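Local atomic coordinates of bifunctional protein PutA (Bdellovibrio bacteriovorus, PDB entry 5UR2), a protein that probably catalyses both steps of proline breakdown to glutamate, through an FAD-dependent proline dehydrogenase and an NAD-dependent L-glutamate gamma-semialdehyde dehydrogenase. Residues Y158-Y162 / S196-L202; A148-E154 / D798-T803; K215-K219 / E251-L256; L127-K131 / W168-D172. All coordinates share one frame; numbering follows the deposited sequence.

Contact 1. Residues Y158-Y162 / S196-L202; sequences YSNKY and SVKMTAL. With P5F (N-propargylglycine-modified flavin adenine dinucleotide), chain F.
Tyr158 and Tyr162 of helix 152-173 hydrogen-bond through their hydroxyls to the main chain of Ser196 and Lys198. Tyr158 OH accepts from Lys198 N at 3.0 Å, nearly straight at 161°, and Tyr162 OH donates to Ser196 O at 2.6 Å, lying in the plane of that carbonyl. Tyr162 OH has a second partner in Ile144 N, so one hydroxyl joins strands 138-144 and 194-197. These are neighbouring strands of the eight-stranded parallel barrel of the proline dehydrogenase domain, and the helix is the crossover between them in a beta-alpha-beta unit.

Most apolar contacts gather round the Tyr158 ring, directed at residues 196-202 with CG anti to the backbone N (chi1 -176°). Ala201 CB lies over the centre of one face, while Tyr162 CD2 is over the opposite face, toward the rim. Leu202 CD2 comes in at the edge, 3.5 Å from Tyr158 CD2. Val197 CG2 packs 3.6 Å from Tyr162 CE1.

The covalent link belongs to Lys198, whose side chain leads away from the tyrosines, bent at chi2 (84°). Its NZ is bonded to C23 of the N-propargylglycine-modified flavin at 1.3 Å, tying the inactivated cofactor to the barrel, and also hydrogen-bonds to Tyr403 OH.

Contact 2. Residues A148-E154 / D798-T803; sequences ATLSEKE and DRLVET
Ser151, at the N-cap of helix 152-173, brings its CA within 4.3 Å of Thr803 CA on helix 790-806, so the start of one helix abuts the flank of the other. Arg799 and Glu154 form the salt bridge across this junction, their side chains crossing at about a right angle and their flat groups turned 57° apart. Arg799 NE meets the syn side of Glu154 OE2 at 2.6 Å, with the oxygen tilted out of the guanidinium plane; the bonds from NH2 to both carboxylate oxygens are weak. A bend at chi3 (74°) turns the guanidinium toward the glutamate, and NH2 also pairs with Asp762.

Glu154 N donates to Ser151 OG at 3.2 Å and Ser151 N returns a weak bond to Glu154 OE1, a capping box; the same oxygen also accepts from Leu150 N at 2.8 Å. Leu150 CD1 packs 3.4 Å from Arg799 NH2, and Thr803 CG2 approaches Leu150 O at 3.3 Å. One water accepts from Lys153 N and donates to Glu802 O and Glu802 OE1; the other carboxylate oxygen of Glu802 pairs with Lys805 of its own helix.

The contact joins the proline dehydrogenase and aldehyde dehydrogenase parts of the chain. Since Glu154 holds both the turn before its helix and the arginine, the helix start and the interdomain salt bridge are coupled, and the ion pair probably keeps the glutamate ionised.

Contact 3. Residues K215-K219 / E251-L256; sequences KKILK and EVFTEL
Lys215 NZ bonds to two carboxylates at once, Glu251 OE1 at 2.5 Å, a very short separation, and Glu255 OE2 at 2.6 Å. The second oxygen of Glu255 serves the neighbouring lysine: Lys219 NZ reaches Glu255 OE1 at 2.6 Å, nearly in line with the C-O bond, whereas Lys215 NZ meets OE2 on the syn side. Glu255 therefore bridges two ammonium groups, and the four residues make a salt-bridge network. The lysines cross Glu255 at about a right angle, each bent at chi3 (61° in Lys215, 69° in Lys219), while both glutamates are extended beyond CG.

Beneath the charges lies Val252, between the aliphatic parts of the lysines. Its CG1 is 4.0 Å from Lys219 CG, and its CG2 packs 3.9 Å from Leu218 CB. Leu256 CD1 approaches Lys219 O at 4.0 Å.

These side chains join helices 211-232 and 246-257, successive outer helices of the proline dehydrogenase barrel, whose local axes approach to 9.5 Å at a crossing angle of -62°. Farther out, Trp211 NE1 donates to Glu251 OE1, giving that oxygen a second partner, and Leu222 packs against both Val252 and Leu256. With Lys215 shared by two glutamates and Glu255 shared by two lysines, the positive and negative charges alternate, which probably stabilises the ionised form of all four groups.

Contact 4. Residues L127-K131 / W168-D172; sequences LPVLK and WLAKD
Lys131 and Asp172 form the salt bridge that joins helix 123-135 to helix 152-173. Lys131 NZ donates to Asp172 OD2 at 2.8 Å, using the syn lone pair of the carboxylate, and the two side chains approach at a slant. The same oxygen accepts from Trp176 NE1, so the aspartate is held by a charged and a neutral donor, which probably favours its ionised form. The fold here is the proline dehydrogenase barrel: strand 138-144 connects the two helices, and helix 152-173 packs outside the barrel wall.

Leu127 lies against this polar pair. With CG anti to the backbone N (chi1 -180°), its branches extend toward the opposite helix, and CD2 comes 3.6 Å from Asp172 OD2. Leu127 and Asp172 approach from opposite directions, so the leucine methyls lie against the carboxylate while the lysine supplies its charged partner.

The remaining packing is apolar and spread over a wide separation. The local helix axes stay 12.6 Å apart at their closest, inclined at 49°, and long side chains bridge the distance. The side chains of Leu127 and Leu169 run past one another in opposite senses, Leu127 CD1 lying 4.0 Å from Leu169 CD2. Deeper in, Leu130 CD1 meets Leu169 CD1 at 4.2 Å, and both leucines rest on Phe140 and Val142 of strand 138-144, joining the helix pair to the barrel wall. Beside this cluster Trp168, which also touches Pro123 and Asp124, brings the far corner of its six-membered ring to Leu127, its CH2 lying 3.8 Å from Leu127 CB.

From the N terminus, helix 123-135 enters contact 4, which closes on the far part of helix 152-173 after strand 138-144. Helix 152-173 serves three contacts: its start opens contact 2, its middle opens contact 1, and its later part completes contact 4, so contact 4 crosses both others along the chain. Contact 1 closes at strand 194-197, before contact 3 opens on helix 211-232 and closes on helix 246-257. The long loop of contact 2, ending at helix 790-806, encloses contacts 1 and 3 and joins the barrel to the aldehyde dehydrogenase part. In space, Thr149 and Ala201 connect contacts 1 and 2, while Met199 packs on Leu218 and Val252 of contact 3.

Contact 1. Residues Y158-Y162 / S196-L202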
# COMPACT_ATOMS: atom_id res chain seq x y z
N TYR B 158 -33.75 -30.40 28.95
CA TYR B 158 -33.68 -29.34 29.95
C TYR B 158 -35.04 -29.16 30.64
O TYR B 158 -35.10 -28.97 31.86
CB TYR B 158 -33.21 -28.03 29.28
CG TYR B 158 -33.00 -26.87 30.25
CD1 TYR B 158 -31.77 -26.66 30.87
CD2 TYR B 158 -34.04 -25.98 30.53
CE1 TYR B 158 -31.58 -25.60 31.76
CE2 TYR B 158 -33.87 -24.92 31.42
CZ TYR B 158 -32.64 -24.72 32.02
OH TYR B 158 -32.49 -23.66 32.90
N SER B 159 -36.13 -29.21 29.87
CA SER B 159 -37.45 -29.11 30.47
C SER B 159 -37.72 -30.26 31.43
O SER B 159 -38.22 -30.05 32.54
CB SER B 159 -38.51 -29.07 29.37
OG SER B 159 -39.78 -28.75 29.89
N ASN B 160 -37.37 -31.48 31.03
CA ASN B 160 -37.60 -32.64 31.89
C ASN B 160 -36.77 -32.54 33.17
O ASN B 160 -37.26 -32.87 34.25
CB ASN B 160 -37.27 -33.92 31.13
CG ASN B 160 -38.26 -34.21 30.02
OD1 ASN B 160 -39.41 -33.74 30.06
ND2 ASN B 160 -37.82 -34.94 29.00
N LYS B 161 -35.53 -32.06 33.06
CA LYS B 161 -34.71 -31.88 34.26
C LYS B 161 -35.40 -30.98 35.27
O LYS B 161 -35.41 -31.28 36.47
CB LYS B 161 -33.34 -31.30 33.89
CG LYS B 161 -32.34 -32.31 33.42
CD LYS B 161 -30.98 -31.65 33.25
CE LYS B 161 -29.94 -32.64 32.74
NZ LYS B 161 -28.56 -32.06 32.78
N TYR B 162 -36.00 -29.87 34.81
CA TYR B 162 -36.65 -28.96 35.75
C TYR B 162 -37.92 -29.57 36.34
O TYR B 162 -38.13 -29.49 37.56
CB TYR B 162 -36.96 -27.63 35.07
CG TYR B 162 -35.81 -26.71 35.29
CD1 TYR B 162 -35.75 -25.91 36.42
CD2 TYR B 162 -34.73 -26.69 34.42
CE1 TYR B 162 -34.67 -25.10 36.66
CE2 TYR B 162 -33.65 -25.88 34.66
CZ TYR B 162 -33.63 -25.08 35.77
OH TYR B 162 -32.54 -24.27 36.00
N SER B 196 -34.46 -21.61 39.91
CA SER B 196 -34.20 -20.60 38.89
C SER B 196 -34.08 -21.28 37.54
O SER B 196 -33.45 -22.33 37.42
CB SER B 196 -32.91 -19.83 39.18
OG SER B 196 -33.05 -19.04 40.35
N VAL B 197 -34.68 -20.64 36.53
CA VAL B 197 -34.81 -21.17 35.18
C VAL B 197 -34.20 -20.23 34.14
O VAL B 197 -34.43 -19.02 34.18
CB VAL B 197 -36.31 -21.41 34.86
CG1 VAL B 197 -36.48 -21.97 33.45
CG2 VAL B 197 -36.92 -22.36 35.88
N LYS B 198 -33.46 -20.80 33.19
CA LYS B 198 -32.85 -20.02 32.11
C LYS B 198 -33.76 -20.18 30.91
O LYS B 198 -33.99 -21.31 30.41
CB LYS B 198 -31.41 -20.47 31.82
CG LYS B 198 -30.24 -19.55 32.13
CD LYS B 198 -29.62 -19.46 33.51
CE LYS B 198 -28.94 -18.15 33.90
NZ LYS B 198 -28.39 -17.99 35.25
N MET B 199 -34.32 -19.07 30.42
CA MET B 199 -35.34 -19.14 29.39
C MET B 199 -34.86 -19.77 28.08
O MET B 199 -35.50 -20.66 27.54
CB MET B 199 -35.90 -17.74 29.09
CG MET B 199 -37.13 -17.77 28.17
SD MET B 199 -37.74 -16.16 27.65
CE MET B 199 -36.38 -15.60 26.61
N THR B 200 -33.72 -19.30 27.54
CA THR B 200 -33.30 -19.82 26.25
C THR B 200 -32.89 -21.29 26.29
O THR B 200 -32.73 -21.90 25.24
CB THR B 200 -32.15 -19.00 25.69
OG1 THR B 200 -30.98 -19.23 26.49
CG2 THR B 200 -32.55 -17.53 25.73
N ALA B 201 -32.73 -21.88 27.48
CA ALA B 201 -32.45 -23.30 27.53
C ALA B 201 -33.66 -24.15 27.17
O ALA B 201 -33.50 -25.35 26.92
CB ALA B 201 -31.95 -23.68 28.91
N LEU B 202 -34.85 -23.56 27.11
CA LEU B 202 -36.08 -24.30 26.85
C LEU B 202 -36.47 -24.35 25.38
O LEU B 202 -37.44 -25.03 25.05
CB LEU B 202 -37.24 -23.70 27.64
CG LEU B 202 -37.08 -23.90 29.13
CD1 LEU B 202 -38.05 -23.01 29.88
CD2 LEU B 202 -37.34 -25.35 29.41
PA P5F F . -19.74 -5.47 42.30
O1A P5F F . -20.20 -4.35 43.29
O2A P5F F . -18.32 -5.69 42.15
O5B P5F F . -20.13 -5.24 40.86
C5B P5F F . -19.54 -5.89 39.74
C4B P5F F . -20.45 -5.65 38.52
O4B P5F F . -20.39 -4.34 38.02
C3B P5F F . -20.20 -6.51 37.32
O3B P5F F . -20.70 -7.79 37.46
C2B P5F F . -20.87 -5.76 36.24
O2B P5F F . -22.23 -6.02 36.27
C1B P5F F . -20.64 -4.34 36.64
N9A P5F F . -19.52 -3.71 35.99
C8A P5F F . -18.19 -4.11 35.99
N7A P5F F . -17.48 -3.23 35.28
C5A P5F F . -18.31 -2.22 34.80
C6A P5F F . -18.13 -1.08 34.02
N6A P5F F . -16.83 -0.73 33.53
N1A P5F F . -19.18 -0.29 33.71
C2A P5F F . -20.42 -0.58 34.15
N3A P5F F . -20.63 -1.70 34.90
C4A P5F F . -19.63 -2.52 35.24
N1 P5F F . -26.38 -11.66 36.47
C2 P5F F . -27.23 -11.58 35.31
O2 P5F F . -26.88 -10.71 34.30
N3 P5F F . -28.42 -12.37 35.21
C4 P5F F . -28.82 -13.27 36.23
O4 P5F F . -29.99 -14.01 36.06
C4X P5F F . -27.91 -13.37 37.45
N5 P5F F . -28.14 -14.36 38.50
C5X P5F F . -27.51 -14.08 39.80
C6 P5F F . -28.08 -14.67 41.05
C7 P5F F . -27.52 -14.33 42.31
C7M P5F F . -28.12 -14.93 43.57
C8 P5F F . -26.42 -13.44 42.39
C8M P5F F . -25.80 -13.05 43.72
C9 P5F F . -25.87 -12.87 41.22
C9A P5F F . -26.44 -13.22 39.89
N10 P5F F . -25.89 -12.62 38.67
C10 P5F F . -26.75 -12.58 37.53
C1' P5F F . -24.59 -11.91 38.65
C2' P5F F . -24.70 -10.46 39.11
O2' P5F F . -25.41 -9.76 38.17
C3' P5F F . -23.37 -9.76 39.37
O3' P5F F . -22.66 -9.71 38.18
C4' P5F F . -22.48 -10.42 40.41
O4' P5F F . -23.31 -11.07 41.30
C5' P5F F . -21.45 -9.49 41.09
O5' P5F F . -21.95 -8.21 41.39
P P5F F . -21.67 -7.38 42.75
O1P P5F F . -22.76 -6.35 43.24
O2P P5F F . -21.29 -8.56 43.72
O3P P5F F . -20.11 -6.88 42.55
C21 P5F F . -27.59 -16.42 36.99
C22 P5F F . -27.97 -15.41 37.80
C23 P5F F . -28.32 -16.71 35.67

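Contact 2. Residues A148-E154 / D798-T803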
# COMPACT_ATOMS: atom_id res chain seq x y z
N ALA B 148 -25.14 -25.00 25.88
CA ALA B 148 -26.13 -24.30 25.08
C ALA B 148 -27.20 -25.27 24.58
O ALA B 148 -26.91 -26.42 24.24
CB ALA B 148 -25.46 -23.60 23.89
N THR B 149 -28.45 -24.81 24.60
CA THR B 149 -29.53 -25.55 23.97
C THR B 149 -29.49 -25.23 22.48
O THR B 149 -29.98 -24.19 22.04
CB THR B 149 -30.89 -25.20 24.59
OG1 THR B 149 -30.98 -25.74 25.91
CG2 THR B 149 -32.04 -25.77 23.73
N LEU B 150 -28.91 -26.14 21.71
CA LEU B 150 -28.80 -26.00 20.26
C LEU B 150 -29.84 -26.81 19.50
O LEU B 150 -30.07 -26.55 18.32
CB LEU B 150 -27.40 -26.42 19.79
CG LEU B 150 -26.27 -25.51 20.27
CD1 LEU B 150 -24.93 -25.98 19.74
CD2 LEU B 150 -26.52 -24.09 19.83
N SER B 151 -30.45 -27.81 20.14
CA SER B 151 -31.40 -28.69 19.46
C SER B 151 -32.66 -28.83 20.29
O SER B 151 -32.68 -28.57 21.50
CB SER B 151 -30.78 -30.06 19.22
OG SER B 151 -30.62 -30.71 20.47
N GLU B 152 -33.73 -29.31 19.64
CA GLU B 152 -34.97 -29.54 20.38
C GLU B 152 -34.85 -30.72 21.34
O GLU B 152 -35.51 -30.72 22.39
CB GLU B 152 -36.13 -29.73 19.41
CG GLU B 152 -36.60 -28.39 18.85
CD GLU B 152 -36.83 -27.34 19.94
OE1 GLU B 152 -37.82 -27.47 20.68
OE2 GLU B 152 -36.01 -26.40 20.05
N LYS B 153 -34.01 -31.72 21.03
CA LYS B 153 -33.75 -32.77 22.01
C LYS B 153 -33.16 -32.18 23.29
O LYS B 153 -33.58 -32.54 24.40
CB LYS B 153 -32.80 -33.82 21.45
CG LYS B 153 -32.49 -34.91 22.50
CD LYS B 153 -31.66 -36.05 21.96
CE LYS B 153 -31.18 -36.93 23.12
NZ LYS B 153 -29.99 -37.76 22.75
N GLU B 154 -32.18 -31.29 23.16
CA GLU B 154 -31.57 -30.68 24.34
C GLU B 154 -32.57 -29.80 25.09
O GLU B 154 -32.61 -29.81 26.33
CB GLU B 154 -30.34 -29.88 23.92
CG GLU B 154 -29.13 -30.75 23.55
CD GLU B 154 -28.13 -30.04 22.63
OE1 GLU B 154 -28.35 -28.85 22.30
OE2 GLU B 154 -27.13 -30.68 22.23
N ASP B 798 -23.66 -36.36 16.58
CA ASP B 798 -24.97 -36.49 17.21
C ASP B 798 -25.60 -35.11 17.43
O ASP B 798 -26.76 -34.89 17.07
CB ASP B 798 -24.88 -37.26 18.53
CG ASP B 798 -26.23 -37.33 19.28
OD1 ASP B 798 -27.14 -38.06 18.82
OD2 ASP B 798 -26.39 -36.64 20.32
N ARG B 799 -24.84 -34.15 17.97
CA ARG B 799 -25.40 -32.82 18.18
C ARG B 799 -25.67 -32.10 16.87
O ARG B 799 -26.66 -31.36 16.75
CB ARG B 799 -24.48 -31.98 19.06
CG ARG B 799 -24.36 -32.47 20.49
CD ARG B 799 -23.71 -31.39 21.34
NE ARG B 799 -24.61 -30.26 21.62
CZ ARG B 799 -24.21 -29.11 22.15
NH1 ARG B 799 -22.92 -28.92 22.43
NH2 ARG B 799 -25.08 -28.14 22.39
N LEU B 800 -24.81 -32.30 15.86
CA LEU B 800 -25.02 -31.70 14.54
C LEU B 800 -26.33 -32.17 13.93
O LEU B 800 -27.12 -31.37 13.42
CB LEU B 800 -23.86 -32.05 13.61
CG LEU B 800 -23.94 -31.42 12.21
CD1 LEU B 800 -23.64 -29.92 12.25
CD2 LEU B 800 -23.06 -32.15 11.16
N VAL B 801 -26.57 -33.49 13.97
CA VAL B 801 -27.79 -34.06 13.40
C VAL B 801 -29.02 -33.57 14.17
O VAL B 801 -30.02 -33.17 13.57
CB VAL B 801 -27.70 -35.60 13.40
CG1 VAL B 801 -29.07 -36.24 13.11
CG2 VAL B 801 -26.67 -36.06 12.38
N GLU B 802 -28.96 -33.59 15.50
CA GLU B 802 -30.10 -33.12 16.28
C GLU B 802 -30.35 -31.64 16.04
O GLU B 802 -31.51 -31.21 15.98
CB GLU B 802 -29.88 -33.40 17.76
CG GLU B 802 -29.93 -34.88 18.10
CD GLU B 802 -31.26 -35.52 17.70
OE1 GLU B 802 -32.32 -34.90 17.90
OE2 GLU B 802 -31.22 -36.65 17.15
N THR B 803 -29.29 -30.84 15.89
CA THR B 803 -29.50 -29.41 15.63
C THR B 803 -30.06 -29.20 14.23
O THR B 803 -30.96 -28.38 14.03
CB THR B 803 -28.19 -28.63 15.81
OG1 THR B 803 -27.71 -28.78 17.14
CG2 THR B 803 -28.42 -27.14 15.57
O HOH W 1 -33.42 -32.48 17.96

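Contact 3. Residues K215-K219 / E251-L256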
# COMPACT_ATOMS: atom_id res chain seq x y z
N LYS B 215 -42.23 -15.83 21.07
CA LYS B 215 -42.76 -15.55 22.40
C LYS B 215 -43.80 -16.59 22.81
O LYS B 215 -43.81 -17.03 23.97
CB LYS B 215 -43.35 -14.14 22.43
CG LYS B 215 -44.07 -13.81 23.72
CD LYS B 215 -44.24 -12.30 23.89
CE LYS B 215 -45.07 -11.66 22.78
NZ LYS B 215 -45.41 -10.28 23.19
N LYS B 216 -44.69 -16.97 21.89
CA LYS B 216 -45.68 -17.99 22.20
C LYS B 216 -45.02 -19.33 22.54
O LYS B 216 -45.44 -20.02 23.47
CB LYS B 216 -46.68 -18.16 21.06
CG LYS B 216 -47.63 -19.35 21.25
CD LYS B 216 -48.54 -19.53 20.04
CE LYS B 216 -48.82 -21.01 19.76
NZ LYS B 216 -49.45 -21.70 20.91
N ILE B 217 -43.98 -19.71 21.78
CA ILE B 217 -43.32 -20.98 22.05
C ILE B 217 -42.61 -20.94 23.39
O ILE B 217 -42.70 -21.89 24.18
CB ILE B 217 -42.35 -21.35 20.90
CG1 ILE B 217 -43.12 -21.67 19.63
CG2 ILE B 217 -41.43 -22.51 21.30
CD1 ILE B 217 -42.25 -21.82 18.39
N LEU B 218 -41.90 -19.84 23.69
CA LEU B 218 -41.21 -19.73 24.97
C LEU B 218 -42.19 -19.83 26.13
O LEU B 218 -41.96 -20.56 27.10
CB LEU B 218 -40.41 -18.42 25.03
CG LEU B 218 -39.18 -18.40 24.12
CD1 LEU B 218 -38.63 -16.99 23.93
CD2 LEU B 218 -38.12 -19.32 24.65
N LYS B 219 -43.32 -19.11 26.04
CA LYS B 219 -44.35 -19.21 27.07
C LYS B 219 -44.86 -20.63 27.21
O LYS B 219 -45.07 -21.11 28.33
CB LYS B 219 -45.50 -18.26 26.75
CG LYS B 219 -45.17 -16.79 26.95
CD LYS B 219 -46.10 -15.85 26.19
CE LYS B 219 -47.51 -15.85 26.76
NZ LYS B 219 -48.39 -14.92 25.99
N GLU B 251 -41.43 -9.73 28.19
CA GLU B 251 -42.75 -10.01 27.63
C GLU B 251 -43.19 -11.44 27.95
O GLU B 251 -44.34 -11.68 28.31
CB GLU B 251 -42.76 -9.77 26.12
CG GLU B 251 -42.60 -8.31 25.75
CD GLU B 251 -42.88 -8.03 24.30
OE1 GLU B 251 -43.34 -8.94 23.57
OE2 GLU B 251 -42.63 -6.89 23.88
N VAL B 252 -42.27 -12.40 27.82
CA VAL B 252 -42.61 -13.79 28.15
C VAL B 252 -43.09 -13.88 29.59
O VAL B 252 -44.14 -14.45 29.88
CB VAL B 252 -41.39 -14.69 27.87
CG1 VAL B 252 -41.57 -16.07 28.48
CG2 VAL B 252 -41.12 -14.79 26.37
N PHE B 253 -42.32 -13.29 30.51
CA PHE B 253 -42.60 -13.42 31.94
C PHE B 253 -43.91 -12.74 32.32
O PHE B 253 -44.75 -13.34 33.01
CB PHE B 253 -41.45 -12.83 32.75
CG PHE B 253 -41.68 -12.84 34.22
CD1 PHE B 253 -41.50 -14.01 34.95
CD2 PHE B 253 -42.06 -11.67 34.88
CE1 PHE B 253 -41.70 -14.01 36.33
CE2 PHE B 253 -42.26 -11.68 36.25
CZ PHE B 253 -42.09 -12.85 36.98
N THR B 254 -44.08 -11.49 31.92
CA THR B 254 -45.24 -10.73 32.38
C THR B 254 -46.53 -11.28 31.78
O THR B 254 -47.55 -11.36 32.47
CB THR B 254 -45.06 -9.24 32.05
OG1 THR B 254 -44.72 -9.07 30.66
CG2 THR B 254 -43.98 -8.62 32.92
N GLU B 255 -46.51 -11.67 30.50
CA GLU B 255 -47.72 -12.24 29.91
C GLU B 255 -48.05 -13.57 30.57
O GLU B 255 -49.23 -13.87 30.82
CB GLU B 255 -47.56 -12.41 28.40
CG GLU B 255 -47.49 -11.08 27.60
CD GLU B 255 -47.28 -11.33 26.10
OE1 GLU B 255 -47.51 -12.47 25.66
OE2 GLU B 255 -46.90 -10.41 25.35
N LEU B 256 -47.03 -14.37 30.88
CA LEU B 256 -47.25 -15.69 31.46
C LEU B 256 -47.91 -15.58 32.84
O LEU B 256 -48.92 -16.24 33.10
CB LEU B 256 -45.92 -16.45 31.54
CG LEU B 256 -46.01 -17.94 31.90
CD1 LEU B 256 -46.91 -18.69 30.91
CD2 LEU B 256 -44.61 -18.54 31.94

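Contact 4. Residues L127-K131 / W168-D172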
# COMPACT_ATOMS: atom_id res chain seq x y z
N LEU B 127 -28.44 -32.03 47.50
CA LEU B 127 -29.42 -31.97 48.59
C LEU B 127 -28.79 -31.80 49.97
O LEU B 127 -29.23 -30.90 50.71
CB LEU B 127 -30.32 -33.20 48.53
CG LEU B 127 -31.37 -33.20 49.64
CD1 LEU B 127 -32.31 -31.99 49.52
CD2 LEU B 127 -32.13 -34.51 49.66
N PRO B 128 -27.81 -32.60 50.40
CA PRO B 128 -27.24 -32.37 51.73
C PRO B 128 -26.59 -31.01 51.88
O PRO B 128 -26.61 -30.44 52.98
CB PRO B 128 -26.22 -33.51 51.89
CG PRO B 128 -25.89 -33.92 50.49
CD PRO B 128 -27.16 -33.73 49.71
N VAL B 129 -26.03 -30.45 50.80
CA VAL B 129 -25.46 -29.12 50.88
C VAL B 129 -26.54 -28.08 51.16
O VAL B 129 -26.34 -27.17 51.97
CB VAL B 129 -24.67 -28.81 49.59
CG1 VAL B 129 -24.19 -27.37 49.58
CG2 VAL B 129 -23.50 -29.75 49.48
N LEU B 130 -27.69 -28.21 50.50
CA LEU B 130 -28.81 -27.30 50.72
C LEU B 130 -29.32 -27.39 52.15
O LEU B 130 -29.67 -26.38 52.77
CB LEU B 130 -29.95 -27.62 49.75
CG LEU B 130 -29.66 -27.65 48.25
CD1 LEU B 130 -30.96 -27.92 47.50
CD2 LEU B 130 -29.00 -26.37 47.77
N LYS B 131 -29.41 -28.61 52.69
CA LYS B 131 -29.91 -28.78 54.04
C LYS B 131 -28.92 -28.27 55.07
O LYS B 131 -29.31 -27.71 56.10
CB LYS B 131 -30.27 -30.25 54.29
CG LYS B 131 -31.58 -30.68 53.65
CD LYS B 131 -31.70 -32.20 53.65
CE LYS B 131 -33.15 -32.66 53.78
NZ LYS B 131 -33.31 -34.12 53.54
N TRP B 168 -39.22 -33.48 42.85
CA TRP B 168 -38.40 -34.20 43.81
C TRP B 168 -37.98 -33.33 45.00
O TRP B 168 -37.97 -33.80 46.14
CB TRP B 168 -37.20 -34.78 43.07
CG TRP B 168 -36.16 -35.34 43.93
CD1 TRP B 168 -36.11 -36.61 44.42
CD2 TRP B 168 -34.99 -34.68 44.39
NE1 TRP B 168 -34.98 -36.77 45.17
CE2 TRP B 168 -34.27 -35.60 45.17
CE3 TRP B 168 -34.48 -33.38 44.22
CZ2 TRP B 168 -33.06 -35.28 45.79
CZ3 TRP B 168 -33.28 -33.06 44.84
CH2 TRP B 168 -32.58 -34.00 45.62
N LEU B 169 -37.61 -32.06 44.75
CA LEU B 169 -37.22 -31.18 45.86
C LEU B 169 -38.42 -30.81 46.73
O LEU B 169 -38.31 -30.77 47.96
CB LEU B 169 -36.53 -29.92 45.34
CG LEU B 169 -35.05 -29.79 45.70
CD1 LEU B 169 -34.51 -28.42 45.28
CD2 LEU B 169 -34.88 -30.00 47.20
N ALA B 170 -39.56 -30.51 46.11
CA ALA B 170 -40.76 -30.26 46.91
C ALA B 170 -41.10 -31.47 47.78
O ALA B 170 -41.43 -31.32 48.97
CB ALA B 170 -41.95 -29.90 46.01
N LYS B 171 -40.96 -32.67 47.22
CA LYS B 171 -41.27 -33.89 47.97
C LYS B 171 -40.35 -34.05 49.17
O LYS B 171 -40.81 -34.34 50.28
CB LYS B 171 -41.17 -35.11 47.05
CG LYS B 171 -41.47 -36.45 47.75
CD LYS B 171 -42.85 -36.48 48.41
CE LYS B 171 -43.99 -36.32 47.40
NZ LYS B 171 -45.32 -36.18 48.08
N ASP B 172 -39.04 -33.85 48.99
CA ASP B 172 -38.14 -33.97 50.13
C ASP B 172 -38.39 -32.87 51.16
O ASP B 172 -38.30 -33.12 52.37
CB ASP B 172 -36.68 -33.96 49.65
CG ASP B 172 -35.72 -34.46 50.71
OD1 ASP B 172 -35.58 -35.70 50.84
OD2 ASP B 172 -35.10 -33.63 51.41